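Peptidoglycan recognition protein 3 (Branchiostoma belcheri tsingtauense, PDB 4Z8I) is a zinc-dependent N-acetylmuramoyl-L-alanine amidase that probably recognises and cleaves bacterial peptidoglycan, with a chitin-binding domain fused to its catalytic domain. Local coordinates at residues K89-H94 / L152-E157; L108-I113 / N129-N134; A178-L183 / K220-Y225. One frame throughout, in Å; residues are numbered along the deposited sequence.

Interaction 1: K89-H94 / L152-E157; sequences KVVIHH and LNVNTE. With ZN (zinc ion), chain B.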
ATOM      1  N   LYS A  89       9.342  -4.324  -8.993  1.00 33.71           N
ATOM      2  CA  LYS A  89       8.624  -5.280  -8.156  1.00 39.08           C
ATOM      3  C   LYS A  89       8.315  -4.824  -6.724  1.00 39.84           C
ATOM      4  O   LYS A  89       8.965  -3.933  -6.187  1.00 41.98           O
ATOM      5  CB  LYS A  89       9.358  -6.624  -8.164  1.00 43.99           C
ATOM      6  CG  LYS A  89      10.870  -6.522  -8.076  1.00 37.52           C
ATOM      7  CD  LYS A  89      11.553  -7.784  -8.600  1.00 27.37           C
ATOM      8  CE  LYS A  89      11.720  -7.745 -10.107  1.00 51.94           C
ATOM      9  NZ  LYS A  89      12.516  -8.894 -10.617  1.00 54.44           N
ATOM     10  N   VAL A  90       7.304  -5.444  -6.119  1.00 35.77           N
ATOM     11  CA  VAL A  90       6.882  -5.108  -4.760  1.00 35.79           C
ATOM     12  C   VAL A  90       6.990  -6.334  -3.861  1.00 40.45           C
ATOM     13  O   VAL A  90       6.444  -7.394  -4.181  1.00 35.29           O
ATOM     14  CB  VAL A  90       5.426  -4.603  -4.734  1.00 36.68           C
ATOM     15  CG1 VAL A  90       5.024  -4.207  -3.326  1.00 32.60           C
ATOM     16  CG2 VAL A  90       5.257  -3.429  -5.675  1.00 30.38           C
ATOM     17  N   VAL A  91       7.700  -6.191  -2.743  1.00 33.26           N
ATOM     18  CA  VAL A  91       7.893  -7.299  -1.809  1.00 37.41           C
ATOM     19  C   VAL A  91       7.104  -7.050  -0.528  1.00 44.83           C
ATOM     20  O   VAL A  91       7.181  -5.966   0.058  1.00 36.63           O
ATOM     21  CB  VAL A  91       9.385  -7.504  -1.477  1.00 33.10           C
ATOM     22  CG1 VAL A  91       9.576  -8.724  -0.600  1.00 31.72           C
ATOM     23  CG2 VAL A  91      10.189  -7.655  -2.754  1.00 28.44           C
ATOM     24  N   ILE A  92       6.339  -8.051  -0.100  1.00 37.94           N
ATOM     25  CA  ILE A  92       5.496  -7.918   1.082  1.00 37.53           C
ATOM     26  C   ILE A  92       6.130  -8.596   2.296  1.00 48.89           C
ATOM     27  O   ILE A  92       6.580  -9.742   2.216  1.00 33.22           O
ATOM     28  CB  ILE A  92       4.093  -8.500   0.832  1.00 33.98           C
ATOM     29  CG1 ILE A  92       3.427  -7.790  -0.347  1.00 39.32           C
ATOM     30  CG2 ILE A  92       3.229  -8.384   2.081  1.00 25.65           C
ATOM     31  CD1 ILE A  92       3.188  -6.311  -0.113  1.00 24.61           C
ATOM     32  N   HIS A  93       6.160  -7.881   3.417  1.00 39.84           N
ATOM     33  CA  HIS A  93       6.788  -8.381   4.634  1.00 31.41           C
ATOM     34  C   HIS A  93       5.802  -8.407   5.790  1.00 38.83           C
ATOM     35  O   HIS A  93       4.780  -7.721   5.755  1.00 37.61           O
ATOM     36  CB  HIS A  93       7.973  -7.493   5.016  1.00 26.32           C
ATOM     37  CG  HIS A  93       9.135  -7.595   4.080  1.00 32.51           C
ATOM     38  ND1 HIS A  93      10.162  -8.493   4.269  1.00 41.69           N
ATOM     39  CD2 HIS A  93       9.436  -6.911   2.952  1.00 31.70           C
ATOM     40  CE1 HIS A  93      11.045  -8.361   3.297  1.00 33.61           C
ATOM     41  NE2 HIS A  93      10.627  -7.408   2.483  1.00 30.78           N
ATOM     42  N   HIS A  94       6.104  -9.203   6.813  1.00 30.83           N
ATOM     43  CA  HIS A  94       5.418  -9.064   8.094  1.00 34.32           C
ATOM     44  C   HIS A  94       6.434  -8.737   9.184  1.00 34.91           C
ATOM     45  O   HIS A  94       7.616  -9.054   9.058  1.00 30.89           O
ATOM     46  CB  HIS A  94       4.542 -10.283   8.438  1.00 23.61           C
ATOM     47  CG  HIS A  94       5.292 -11.459   8.988  1.00 45.81           C
ATOM     48  ND1 HIS A  94       4.707 -12.377   9.837  1.00 35.79           N
ATOM     49  CD2 HIS A  94       6.565 -11.882   8.798  1.00 33.39           C
ATOM     50  CE1 HIS A  94       5.591 -13.305  10.156  1.00 31.65           C
ATOM     51  NE2 HIS A  94       6.727 -13.028   9.541  1.00 35.39           N
ATOM     52  N   LEU A 152      17.638  -8.946   0.417  1.00 36.60           N
ATOM     53  CA  LEU A 152      18.958  -8.805  -0.200  1.00 31.46           C
ATOM     54  C   LEU A 152      18.981  -8.974  -1.720  1.00 39.44           C
ATOM     55  O   LEU A 152      19.609  -8.186  -2.429  1.00 51.11           O
ATOM     56  CB  LEU A 152      19.940  -9.791   0.439  1.00 49.79           C
ATOM     57  CG  LEU A 152      21.424  -9.416   0.381  1.00 61.62           C
ATOM     58  CD1 LEU A 152      21.792  -8.511   1.549  1.00 47.76           C
ATOM     59  CD2 LEU A 152      22.316 -10.653   0.345  1.00 58.46           C
ATOM     60  N   ASN A 153      18.301 -10.002  -2.216  1.00 37.74           N
ATOM     61  CA  ASN A 153      18.300 -10.295  -3.647  1.00 36.77           C
ATOM     62  C   ASN A 153      17.614  -9.232  -4.509  1.00 53.43           C
ATOM     63  O   ASN A 153      17.789  -9.217  -5.728  1.00 62.17           O
ATOM     64  CB  ASN A 153      17.648 -11.659  -3.911  1.00 44.88           C
ATOM     65  CG  ASN A 153      18.550 -12.827  -3.546  1.00 61.71           C
ATOM     66  OD1 ASN A 153      19.773 -12.737  -3.641  1.00 76.11           O
ATOM     67  ND2 ASN A 153      17.944 -13.936  -3.134  1.00 43.88           N
ATOM     68  N   VAL A 154      16.847  -8.341  -3.884  1.00 44.47           N
ATOM     69  CA  VAL A 154      15.907  -7.510  -4.632  1.00 37.30           C
ATOM     70  C   VAL A 154      15.761  -6.071  -4.096  1.00 36.65           C
ATOM     71  O   VAL A 154      14.925  -5.298  -4.575  1.00 35.26           O
ATOM     72  CB  VAL A 154      14.525  -8.224  -4.719  1.00 48.67           C
ATOM     73  CG1 VAL A 154      13.736  -8.044  -3.432  1.00 33.83           C
ATOM     74  CG2 VAL A 154      13.734  -7.740  -5.914  1.00 76.02           C
ATOM     75  N   ASN A 155      16.597  -5.709  -3.126  1.00 36.92           N
ATOM     76  CA  ASN A 155      16.562  -4.369  -2.532  1.00 37.80           C
ATOM     77  C   ASN A 155      16.666  -3.221  -3.540  1.00 41.74           C
ATOM     78  O   ASN A 155      16.022  -2.186  -3.381  1.00 50.19           O
ATOM     79  CB  ASN A 155      17.659  -4.216  -1.475  1.00 41.50           C
ATOM     80  CG  ASN A 155      17.300  -4.866  -0.157  1.00 36.42           C
ATOM     81  OD1 ASN A 155      16.125  -5.072   0.147  1.00 44.37           O
ATOM     82  ND2 ASN A 155      18.312  -5.184   0.640  1.00 39.09           N
ATOM     83  N   THR A 156      17.478  -3.407  -4.573  1.00 40.48           N
ATOM     84  CA  THR A 156      17.682  -2.371  -5.581  1.00 47.35           C
ATOM     85  C   THR A 156      16.559  -2.324  -6.612  1.00 41.35           C
ATOM     86  O   THR A 156      16.480  -1.388  -7.405  1.00 43.58           O
ATOM     87  CB  THR A 156      19.018  -2.564  -6.327  1.00 47.32           C
ATOM     88  OG1 THR A 156      18.974  -3.781  -7.083  1.00 43.55           O
ATOM     89  CG2 THR A 156      20.173  -2.627  -5.342  1.00 49.29           C
ATOM     90  N   GLU A 157      15.693  -3.330  -6.605  1.00 35.72           N
ATOM     91  CA  GLU A 157      14.657  -3.426  -7.627  1.00 40.04           C
ATOM     92  C   GLU A 157      13.252  -3.378  -7.048  1.00 45.82           C
ATOM     93  O   GLU A 157      12.284  -3.664  -7.752  1.00 39.44           O
ATOM     94  CB  GLU A 157      14.814  -4.721  -8.430  1.00 59.16           C
ATOM     95  CG  GLU A 157      15.879  -4.688  -9.510  1.00 64.12           C
ATOM     96  CD  GLU A 157      15.858  -5.938 -10.373  1.00 85.75           C
ATOM     97  OE1 GLU A 157      15.695  -5.809 -11.605  1.00 81.24           O
ATOM     98  OE2 GLU A 157      16.001  -7.049  -9.818  1.00 94.94           O
TER
HETATM   99 ZN    ZN B 301      10.340 -10.200   5.304  0.95 44.88          ZN
HETATM  100  O   HOH W   1      11.560  -9.372   6.586  1.00 39.06           O
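K89 and E157 are joined by the one hydrogen bond between 89-94 and 152-157: K89 N donates to E157 O over 3.3 Å, with an N-H...O angle of 148°. It falls in line with the backbone pairing that follows, where K89 and V91 bond to I159 and V91 also to I161. The turn is closed from within by E157 N bonded to V154 O at 2.9 Å, and S158 OG reaches the same carbonyl.

The apolar part centres on V154, whose two methyl branches divide the strand between them. CG2 stands anti to the backbone N, which sends it to K89, where it lies 3.5 Å from CD and uses the lysine methylenes as hydrocarbon surface. The other branch, CG1, faces V91 and meets its CG2 at 3.6 Å, the two valines sliding past each other in opposite directions.

Charge enters only loosely. K89 NZ stands 4.0 Å from E157 OE2, beyond a salt bridge; the bend at chi3 (85°) brings NZ near OE2, the two side chains crossing at a slant.

The metal site occupies the far end of the strand. H93 ND1 binds the zinc ion at 2.0 Å, H202 and C210 supply the other protein ligands, and a water completes the site at 1.9 Å. H93 NE2 is hydrogen-bonded to H150, which also touches V91. One backbone bond and the packing of V154 on V91 and on the K89 methylenes thus fix the turn against the strand that carries a zinc ligand, while the distant charge pair is likely to add only weak electrostatic attraction.

Interaction 2: L108-I113 / N129-N134; sequences LQVRNI and NFLVGN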
ATOM      1  N   LEU A 108       4.398   4.072  17.787  1.00 35.45           N
ATOM      2  CA  LEU A 108       5.354   3.572  18.730  1.00 46.86           C
ATOM      3  C   LEU A 108       5.997   2.335  18.177  1.00 45.90           C
ATOM      4  O   LEU A 108       7.172   2.176  18.273  1.00 42.79           O
ATOM      5  CB  LEU A 108       4.712   3.259  20.069  1.00 20.00           C
ATOM      6  CG  LEU A 108       5.659   2.655  21.096  1.00 20.00           C
ATOM      7  CD1 LEU A 108       6.188   1.306  20.729  1.00 20.00           C
ATOM      8  CD2 LEU A 108       6.770   3.561  21.480  1.00 20.00           C
ATOM      9  N   GLN A 109       5.215   1.471  17.573  1.00 35.30           N
ATOM     10  CA  GLN A 109       5.735   0.234  17.065  1.00 40.77           C
ATOM     11  C   GLN A 109       6.753   0.460  15.977  1.00 38.53           C
ATOM     12  O   GLN A 109       7.750  -0.179  15.943  1.00 42.67           O
ATOM     13  CB  GLN A 109       4.608  -0.659  16.600  1.00 25.36           C
ATOM     14  CG  GLN A 109       4.992  -2.107  16.460  1.00 33.58           C
ATOM     15  CD  GLN A 109       5.777  -2.622  17.624  1.00 42.88           C
ATOM     16  OE1 GLN A 109       5.459  -2.370  18.744  1.00 47.60           O
ATOM     17  NE2 GLN A 109       6.792  -3.353  17.353  1.00 42.51           N
ATOM     18  N   VAL A 110       6.495   1.395  15.103  1.00 24.92           N
ATOM     19  CA  VAL A 110       7.439   1.786  14.060  1.00 27.05           C
ATOM     20  C   VAL A 110       8.730   2.340  14.666  1.00 24.13           C
ATOM     21  O   VAL A 110       9.826   2.040  14.191  1.00 33.53           O
ATOM     22  CB  VAL A 110       6.831   2.828  13.103  1.00 35.31           C
ATOM     23  CG1 VAL A 110       7.868   3.295  12.100  1.00 19.96           C
ATOM     24  CG2 VAL A 110       5.642   2.242  12.380  1.00 20.37           C
ATOM     25  N   ARG A 111       8.595   3.142  15.718  1.00 41.17           N
ATOM     26  CA  ARG A 111       9.753   3.696  16.417  1.00 47.00           C
ATOM     27  C   ARG A 111      10.639   2.579  16.979  1.00 49.12           C
ATOM     28  O   ARG A 111      11.872   2.634  16.896  1.00 48.83           O
ATOM     29  CB  ARG A 111       9.286   4.628  17.538  1.00 42.69           C
ATOM     30  CG  ARG A 111       9.743   6.073  17.384  1.00 47.21           C
ATOM     31  CD  ARG A 111       8.658   7.054  17.806  1.00 29.25           C
ATOM     32  NE  ARG A 111       8.104   6.748  19.122  1.00 42.91           N
ATOM     33  CZ  ARG A 111       6.823   6.899  19.447  1.00 38.66           C
ATOM     34  NH1 ARG A 111       5.955   7.349  18.549  1.00 40.80           N
ATOM     35  NH2 ARG A 111       6.406   6.594  20.667  1.00 38.09           N
ATOM     36  N   ASN A 112       9.993   1.564  17.542  1.00 32.79           N
ATOM     37  CA  ASN A 112      10.674   0.381  18.045  1.00 23.45           C
ATOM     38  C   ASN A 112      11.410  -0.357  16.942  1.00 31.42           C
ATOM     39  O   ASN A 112      12.572  -0.731  17.108  1.00 32.91           O
ATOM     40  CB  ASN A 112       9.681  -0.591  18.691  1.00 21.96           C
ATOM     41  CG  ASN A 112       9.061  -0.071  19.966  1.00 28.37           C
ATOM     42  OD1 ASN A 112       8.026  -0.587  20.387  1.00 32.83           O
ATOM     43  ND2 ASN A 112       9.680   0.909  20.601  1.00 28.04           N
ATOM     44  N   ILE A 113      10.727  -0.577  15.821  1.00 24.13           N
ATOM     45  CA  ILE A 113      11.332  -1.289  14.702  1.00 30.10           C
ATOM     46  C   ILE A 113      12.547  -0.531  14.162  1.00 29.20           C
ATOM     47  O   ILE A 113      13.584  -1.129  13.856  1.00 32.25           O
ATOM     48  CB  ILE A 113      10.306  -1.570  13.586  1.00 32.65           C
ATOM     49  CG1 ILE A 113       9.241  -2.545  14.094  1.00 20.63           C
ATOM     50  CG2 ILE A 113      10.988  -2.146  12.358  1.00 36.45           C
ATOM     51  CD1 ILE A 113       8.216  -2.942  13.053  1.00 20.57           C
ATOM     52  N   ASN A 129      10.551   0.312   3.140  1.00 32.97           N
ATOM     53  CA  ASN A 129      10.162   1.567   2.515  1.00 26.25           C
ATOM     54  C   ASN A 129       8.882   2.098   3.144  1.00 29.34           C
ATOM     55  O   ASN A 129       8.720   3.305   3.325  1.00 25.44           O
ATOM     56  CB  ASN A 129       9.963   1.382   1.009  1.00 30.65           C
ATOM     57  CG  ASN A 129      11.233   0.969   0.298  1.00 35.08           C
ATOM     58  OD1 ASN A 129      11.487  -0.220   0.096  1.00 38.22           O
ATOM     59  ND2 ASN A 129      12.043   1.950  -0.088  1.00 29.65           N
ATOM     60  N   PHE A 130       7.972   1.188   3.472  1.00 23.87           N
ATOM     61  CA  PHE A 130       6.718   1.563   4.113  1.00 24.06           C
ATOM     62  C   PHE A 130       6.263   0.488   5.089  1.00 33.02           C
ATOM     63  O   PHE A 130       6.585  -0.691   4.926  1.00 40.12           O
ATOM     64  CB  PHE A 130       5.623   1.798   3.072  1.00 25.12           C
ATOM     65  CG  PHE A 130       5.894   2.951   2.153  1.00 40.00           C
ATOM     66  CD1 PHE A 130       5.594   4.248   2.542  1.00 41.76           C
ATOM     67  CD2 PHE A 130       6.436   2.739   0.895  1.00 39.72           C
ATOM     68  CE1 PHE A 130       5.838   5.313   1.696  1.00 35.24           C
ATOM     69  CE2 PHE A 130       6.684   3.800   0.043  1.00 37.25           C
ATOM     70  CZ  PHE A 130       6.385   5.088   0.444  1.00 34.90           C
ATOM     71  N   LEU A 131       5.516   0.901   6.105  1.00 35.46           N
ATOM     72  CA  LEU A 131       4.913  -0.051   7.027  1.00 32.18           C
ATOM     73  C   LEU A 131       3.400   0.129   7.038  1.00 31.03           C
ATOM     74  O   LEU A 131       2.888   1.150   6.599  1.00 31.06           O
ATOM     75  CB  LEU A 131       5.498   0.082   8.436  1.00 36.49           C
ATOM     76  CG  LEU A 131       6.997  -0.215   8.563  1.00 32.76           C
ATOM     77  CD1 LEU A 131       7.814   1.052   8.395  1.00 30.64           C
ATOM     78  CD2 LEU A 131       7.336  -0.896   9.883  1.00 19.65           C
ATOM     79  N   VAL A 132       2.688  -0.885   7.511  1.00 48.48           N
ATOM     80  CA  VAL A 132       1.235  -0.845   7.569  1.00 43.07           C
ATOM     81  C   VAL A 132       0.797  -1.444   8.893  1.00 34.01           C
ATOM     82  O   VAL A 132       1.254  -2.527   9.265  1.00 41.93           O
ATOM     83  CB  VAL A 132       0.598  -1.644   6.410  1.00 45.57           C
ATOM     84  CG1 VAL A 132      -0.896  -1.779   6.613  1.00 50.90           C
ATOM     85  CG2 VAL A 132       0.888  -0.976   5.073  1.00 37.71           C
ATOM     86  N   GLY A 133      -0.064  -0.735   9.614  1.00 29.92           N
ATOM     87  CA  GLY A 133      -0.566  -1.224  10.884  1.00 23.70           C
ATOM     88  C   GLY A 133      -2.017  -1.651  10.786  1.00 43.55           C
ATOM     89  O   GLY A 133      -2.716  -1.290   9.838  1.00 49.27           O
ATOM     90  N   ASN A 134      -2.476  -2.419  11.770  1.00 45.52           N
ATOM     91  CA  ASN A 134      -3.866  -2.856  11.809  1.00 33.15           C
ATOM     92  C   ASN A 134      -4.817  -1.689  12.047  1.00 36.73           C
ATOM     93  O   ASN A 134      -6.036  -1.847  11.976  1.00 38.82           O
ATOM     94  CB  ASN A 134      -4.064  -3.942  12.872  1.00 44.57           C
ATOM     95  CG  ASN A 134      -3.773  -5.339  12.348  1.00 52.01           C
ATOM     96  OD1 ASN A 134      -3.330  -5.510  11.212  1.00 57.81           O
ATOM     97  ND2 ASN A 134      -4.025  -6.345  13.178  1.00 42.50           N
TER
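L131 reaches from strand 130-132 to the helix residues V110 and I113, and its side chain carries the whole contact. The backbones stand well apart, with V110 CA and L131 CA separated by 7.7 Å, and the bond from CA to CB of L131 points toward the helix.

At the root, L131 CB comes to 4.5 Å from V110 CG2. The next atom, CG, is held anti to the carbonyl carbon (chi1 -63°) and has the same methyl, V110 CG2, as its nearest atom of the helix segment at 4.7 Å, so it acts mainly as the branch point. From there the fork opens toward the helix segment, one methyl to each partner. CD1 turns to the valine and lies 4.3 Å from V110 CG1. CD2 makes the closer approach, 3.9 Å to I113 CD1, the leucine and isoleucine meeting tip to tip. V110 and I113 share a side of the helix: they are three residues apart, about 300° of turn, and both point toward the strand. The bond from I113 N to Q109 O (3.0 Å) shows the helix to be regular here.

Neighbours extend this patch: I126 touches both I113 and L131, while Y139 and M164 touch V110. V132 points away from the helix and touches I161 and F163 of strand 158-163 and A176 of helix 174-190. The sheet is therefore packed on both faces, as in the peptidoglycan recognition protein fold. Every touching atom is aliphatic carbon and all three residues are buried, which implies that dispersion and exclusion of water, rather than directed bonds, hold this part of helix 103-120 against strand 130-132.

Interaction 3: A178-L183 / K220-Y225; sequences AAAKSL and KSWGRY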
ATOM      1  N   ALA A 178      -6.307  -3.048   2.601  1.00 47.07           N
ATOM      2  CA  ALA A 178      -6.770  -1.955   1.754  1.00 36.95           C
ATOM      3  C   ALA A 178      -5.733  -0.845   1.664  1.00 37.91           C
ATOM      4  O   ALA A 178      -5.489  -0.293   0.588  1.00 50.60           O
ATOM      5  CB  ALA A 178      -8.080  -1.409   2.279  1.00 31.76           C
ATOM      6  N   ALA A 179      -5.121  -0.523   2.800  1.00 35.09           N
ATOM      7  CA  ALA A 179      -4.099   0.516   2.842  1.00 42.25           C
ATOM      8  C   ALA A 179      -2.870   0.133   2.020  1.00 47.57           C
ATOM      9  O   ALA A 179      -2.304   0.972   1.320  1.00 52.02           O
ATOM     10  CB  ALA A 179      -3.709   0.819   4.272  1.00 31.61           C
ATOM     11  N   ALA A 180      -2.459  -1.129   2.109  1.00 36.61           N
ATOM     12  CA  ALA A 180      -1.312  -1.599   1.331  1.00 39.51           C
ATOM     13  C   ALA A 180      -1.593  -1.567  -0.170  1.00 32.72           C
ATOM     14  O   ALA A 180      -0.771  -1.083  -0.958  1.00 41.02           O
ATOM     15  CB  ALA A 180      -0.917  -2.994   1.761  1.00 22.85           C
ATOM     16  N   LYS A 181      -2.752  -2.091  -0.556  1.00 37.64           N
ATOM     17  CA  LYS A 181      -3.157  -2.093  -1.957  1.00 38.60           C
ATOM     18  C   LYS A 181      -3.241  -0.675  -2.510  1.00 32.55           C
ATOM     19  O   LYS A 181      -2.793  -0.406  -3.625  1.00 36.56           O
ATOM     20  CB  LYS A 181      -4.499  -2.807  -2.124  1.00 25.14           C
ATOM     21  CG  LYS A 181      -4.463  -4.286  -1.779  1.00 33.00           C
ATOM     22  CD  LYS A 181      -5.805  -4.948  -2.053  1.00 26.81           C
ATOM     23  CE  LYS A 181      -5.736  -6.452  -1.821  1.00 44.79           C
ATOM     24  NZ  LYS A 181      -7.034  -7.132  -2.107  1.00 62.84           N
ATOM     25  N   SER A 182      -3.813   0.233  -1.725  1.00 28.52           N
ATOM     26  CA  SER A 182      -3.918   1.626  -2.138  1.00 30.19           C
ATOM     27  C   SER A 182      -2.542   2.261  -2.235  1.00 36.37           C
ATOM     28  O   SER A 182      -2.312   3.114  -3.084  1.00 45.51           O
ATOM     29  CB  SER A 182      -4.784   2.420  -1.163  1.00 32.54           C
ATOM     30  OG  SER A 182      -6.037   1.794  -0.983  1.00 58.59           O
ATOM     31  N   LEU A 183      -1.631   1.850  -1.358  1.00 27.26           N
ATOM     32  CA  LEU A 183      -0.269   2.366  -1.396  1.00 26.91           C
ATOM     33  C   LEU A 183       0.375   1.984  -2.718  1.00 32.08           C
ATOM     34  O   LEU A 183       0.934   2.831  -3.422  1.00 43.05           O
ATOM     35  CB  LEU A 183       0.560   1.820  -0.235  1.00 31.26           C
ATOM     36  CG  LEU A 183       2.015   2.293  -0.204  1.00 29.74           C
ATOM     37  CD1 LEU A 183       2.089   3.802  -0.039  1.00 26.52           C
ATOM     38  CD2 LEU A 183       2.784   1.600   0.898  1.00 24.22           C
ATOM     39  N   LYS A 220      -1.804 -13.771  -2.697  1.00 42.48           N
ATOM     40  CA  LYS A 220      -1.919 -14.495  -3.959  1.00 43.70           C
ATOM     41  C   LYS A 220      -3.122 -13.965  -4.727  1.00 58.63           C
ATOM     42  O   LYS A 220      -3.112 -13.896  -5.957  1.00 58.33           O
ATOM     43  CB  LYS A 220      -2.112 -15.988  -3.712  1.00 47.21           C
ATOM     44  CG  LYS A 220      -1.179 -16.587  -2.684  1.00 49.38           C
ATOM     45  CD  LYS A 220       0.156 -16.969  -3.282  1.00 41.99           C
ATOM     46  CE  LYS A 220       0.446 -18.435  -3.013  1.00 56.15           C
ATOM     47  NZ  LYS A 220      -0.006 -18.828  -1.648  1.00 67.98           N
ATOM     48  N   SER A 221      -4.158 -13.595  -3.981  1.00 68.67           N
ATOM     49  CA  SER A 221      -5.391 -13.079  -4.561  1.00 66.64           C
ATOM     50  C   SER A 221      -5.250 -11.625  -5.006  1.00 58.93           C
ATOM     51  O   SER A 221      -6.122 -11.098  -5.698  1.00 58.66           O
ATOM     52  CB  SER A 221      -6.539 -13.204  -3.559  1.00 67.26           C
ATOM     53  OG  SER A 221      -6.306 -12.396  -2.419  1.00 83.71           O
ATOM     54  N   TRP A 222      -4.162 -10.973  -4.601  1.00 49.92           N
ATOM     55  CA  TRP A 222      -3.909  -9.603  -5.033  1.00 49.29           C
ATOM     56  C   TRP A 222      -3.525  -9.638  -6.499  1.00 59.43           C
ATOM     57  O   TRP A 222      -3.045 -10.656  -6.998  1.00 70.09           O
ATOM     58  CB  TRP A 222      -2.779  -8.942  -4.231  1.00 33.89           C
ATOM     59  CG  TRP A 222      -3.005  -8.840  -2.745  1.00 42.62           C
ATOM     60  CD1 TRP A 222      -3.921  -9.525  -1.998  1.00 37.66           C
ATOM     61  CD2 TRP A 222      -2.290  -7.999  -1.827  1.00 39.09           C
ATOM     62  NE1 TRP A 222      -3.815  -9.167  -0.675  1.00 28.43           N
ATOM     63  CE2 TRP A 222      -2.823  -8.231  -0.544  1.00 33.69           C
ATOM     64  CE3 TRP A 222      -1.251  -7.075  -1.968  1.00 40.75           C
ATOM     65  CZ2 TRP A 222      -2.352  -7.571   0.592  1.00 26.66           C
ATOM     66  CZ3 TRP A 222      -0.785  -6.421  -0.839  1.00 48.01           C
ATOM     67  CH2 TRP A 222      -1.334  -6.672   0.423  1.00 33.06           C
ATOM     68  N   GLY A 223      -3.741  -8.528  -7.193  1.00 53.19           N
ATOM     69  CA  GLY A 223      -3.362  -8.438  -8.588  1.00 46.45           C
ATOM     70  C   GLY A 223      -1.858  -8.426  -8.769  1.00 54.75           C
ATOM     71  O   GLY A 223      -1.129  -7.877  -7.939  1.00 65.03           O
ATOM     72  N   ARG A 224      -1.405  -9.052  -9.852  1.00 59.18           N
ATOM     73  CA  ARG A 224      -0.002  -9.029 -10.272  1.00 53.60           C
ATOM     74  C   ARG A 224       0.961  -9.809  -9.374  1.00 52.39           C
ATOM     75  O   ARG A 224       2.160  -9.532  -9.361  1.00 44.98           O
ATOM     76  CB  ARG A 224       0.496  -7.591 -10.474  1.00 43.75           C
ATOM     77  CG  ARG A 224      -0.376  -6.768 -11.409  1.00 41.77           C
ATOM     78  CD  ARG A 224       0.436  -5.730 -12.165  1.00 37.88           C
ATOM     79  NE  ARG A 224       1.468  -6.352 -12.988  1.00 57.68           N
ATOM     80  CZ  ARG A 224       1.263  -6.821 -14.214  1.00 63.81           C
ATOM     81  NH1 ARG A 224       0.060  -6.741 -14.766  1.00 67.33           N
ATOM     82  NH2 ARG A 224       2.260  -7.374 -14.889  1.00 74.83           N
ATOM     83  N   TYR A 225       0.444 -10.787  -8.636  1.00 47.26           N
ATOM     84  CA  TYR A 225       1.320 -11.692  -7.903  1.00 50.18           C
ATOM     85  C   TYR A 225       2.048 -12.596  -8.897  1.00 59.96           C
ATOM     86  O   TYR A 225       1.433 -13.144  -9.812  1.00 57.87           O
ATOM     87  CB  TYR A 225       0.540 -12.530  -6.887  1.00 41.93           C
ATOM     88  CG  TYR A 225       1.422 -13.487  -6.124  1.00 49.14           C
ATOM     89  CD1 TYR A 225       2.173 -13.050  -5.040  1.00 55.94           C
ATOM     90  CD2 TYR A 225       1.523 -14.822  -6.498  1.00 42.27           C
ATOM     91  CE1 TYR A 225       2.992 -13.917  -4.342  1.00 54.69           C
ATOM     92  CE2 TYR A 225       2.341 -15.698  -5.806  1.00 33.82           C
ATOM     93  CZ  TYR A 225       3.073 -15.237  -4.730  1.00 33.29           C
ATOM     94  OH  TYR A 225       3.888 -16.099  -4.039  1.00 45.12           O
TER
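The indole of W222 has one face under K181 of helix 174-190. K181 CE lies 3.5 Å from the centroid of the five-membered ring, only 7° off its normal, a CH-pi contact. NZ follows at 4.2 Å from the same centroid and 25° off the normal, close enough to count as cation-pi. The lysine is extended beyond CG (chi2 -176°), which carries its end across the pyrrole ring although its first bond does not point there. In the ring plane, at the edge, is S221 OG, itself hydrogen-bonded to D218 O. W222 NE1 donates to D218 OD2, which should limit rotation of the ring. The benzo end meets A180 CB obliquely, at 3.9 Å from CH2. Past the tryptophan, W222 to Y225 form a type II beta turn.

Replacing W222 by alanine would probably leave K181 without its aromatic partner and D218 OD2 without the indole N-H, and open a gap beside A180.

I177, I184 and F163 also touch the indole. The segment after helix 213-218 thus packs a buried tryptophan against helix 174-190 and, through F163, against strand 158-163, in the central mixed sheet of the peptidoglycan recognition protein (amidase) fold.

From the N terminus, strand 87-94 opens interaction 1, and helix 103-120 follows it. Interaction 2 closes first, at strand 130-132, after a short loop. Interaction 1 closes later, at 152-157, so its longer loop encloses interaction 2 entirely. Interaction 3 comes in series, opening on helix 174-190 and closing in the tail after helix 213-218; no two of the loops cross. In space they meet through the sheet: I92 CD1 packs 4.0 Å from W222 CZ3, and F130 CB lies 3.6 Å from L183 CD2. Interactions 1 and 2 do not touch, but both reach the same mixed sheet, which thereby ties together the zinc-bearing strand, helices 103-120 and 174-190 and the C-terminal tail.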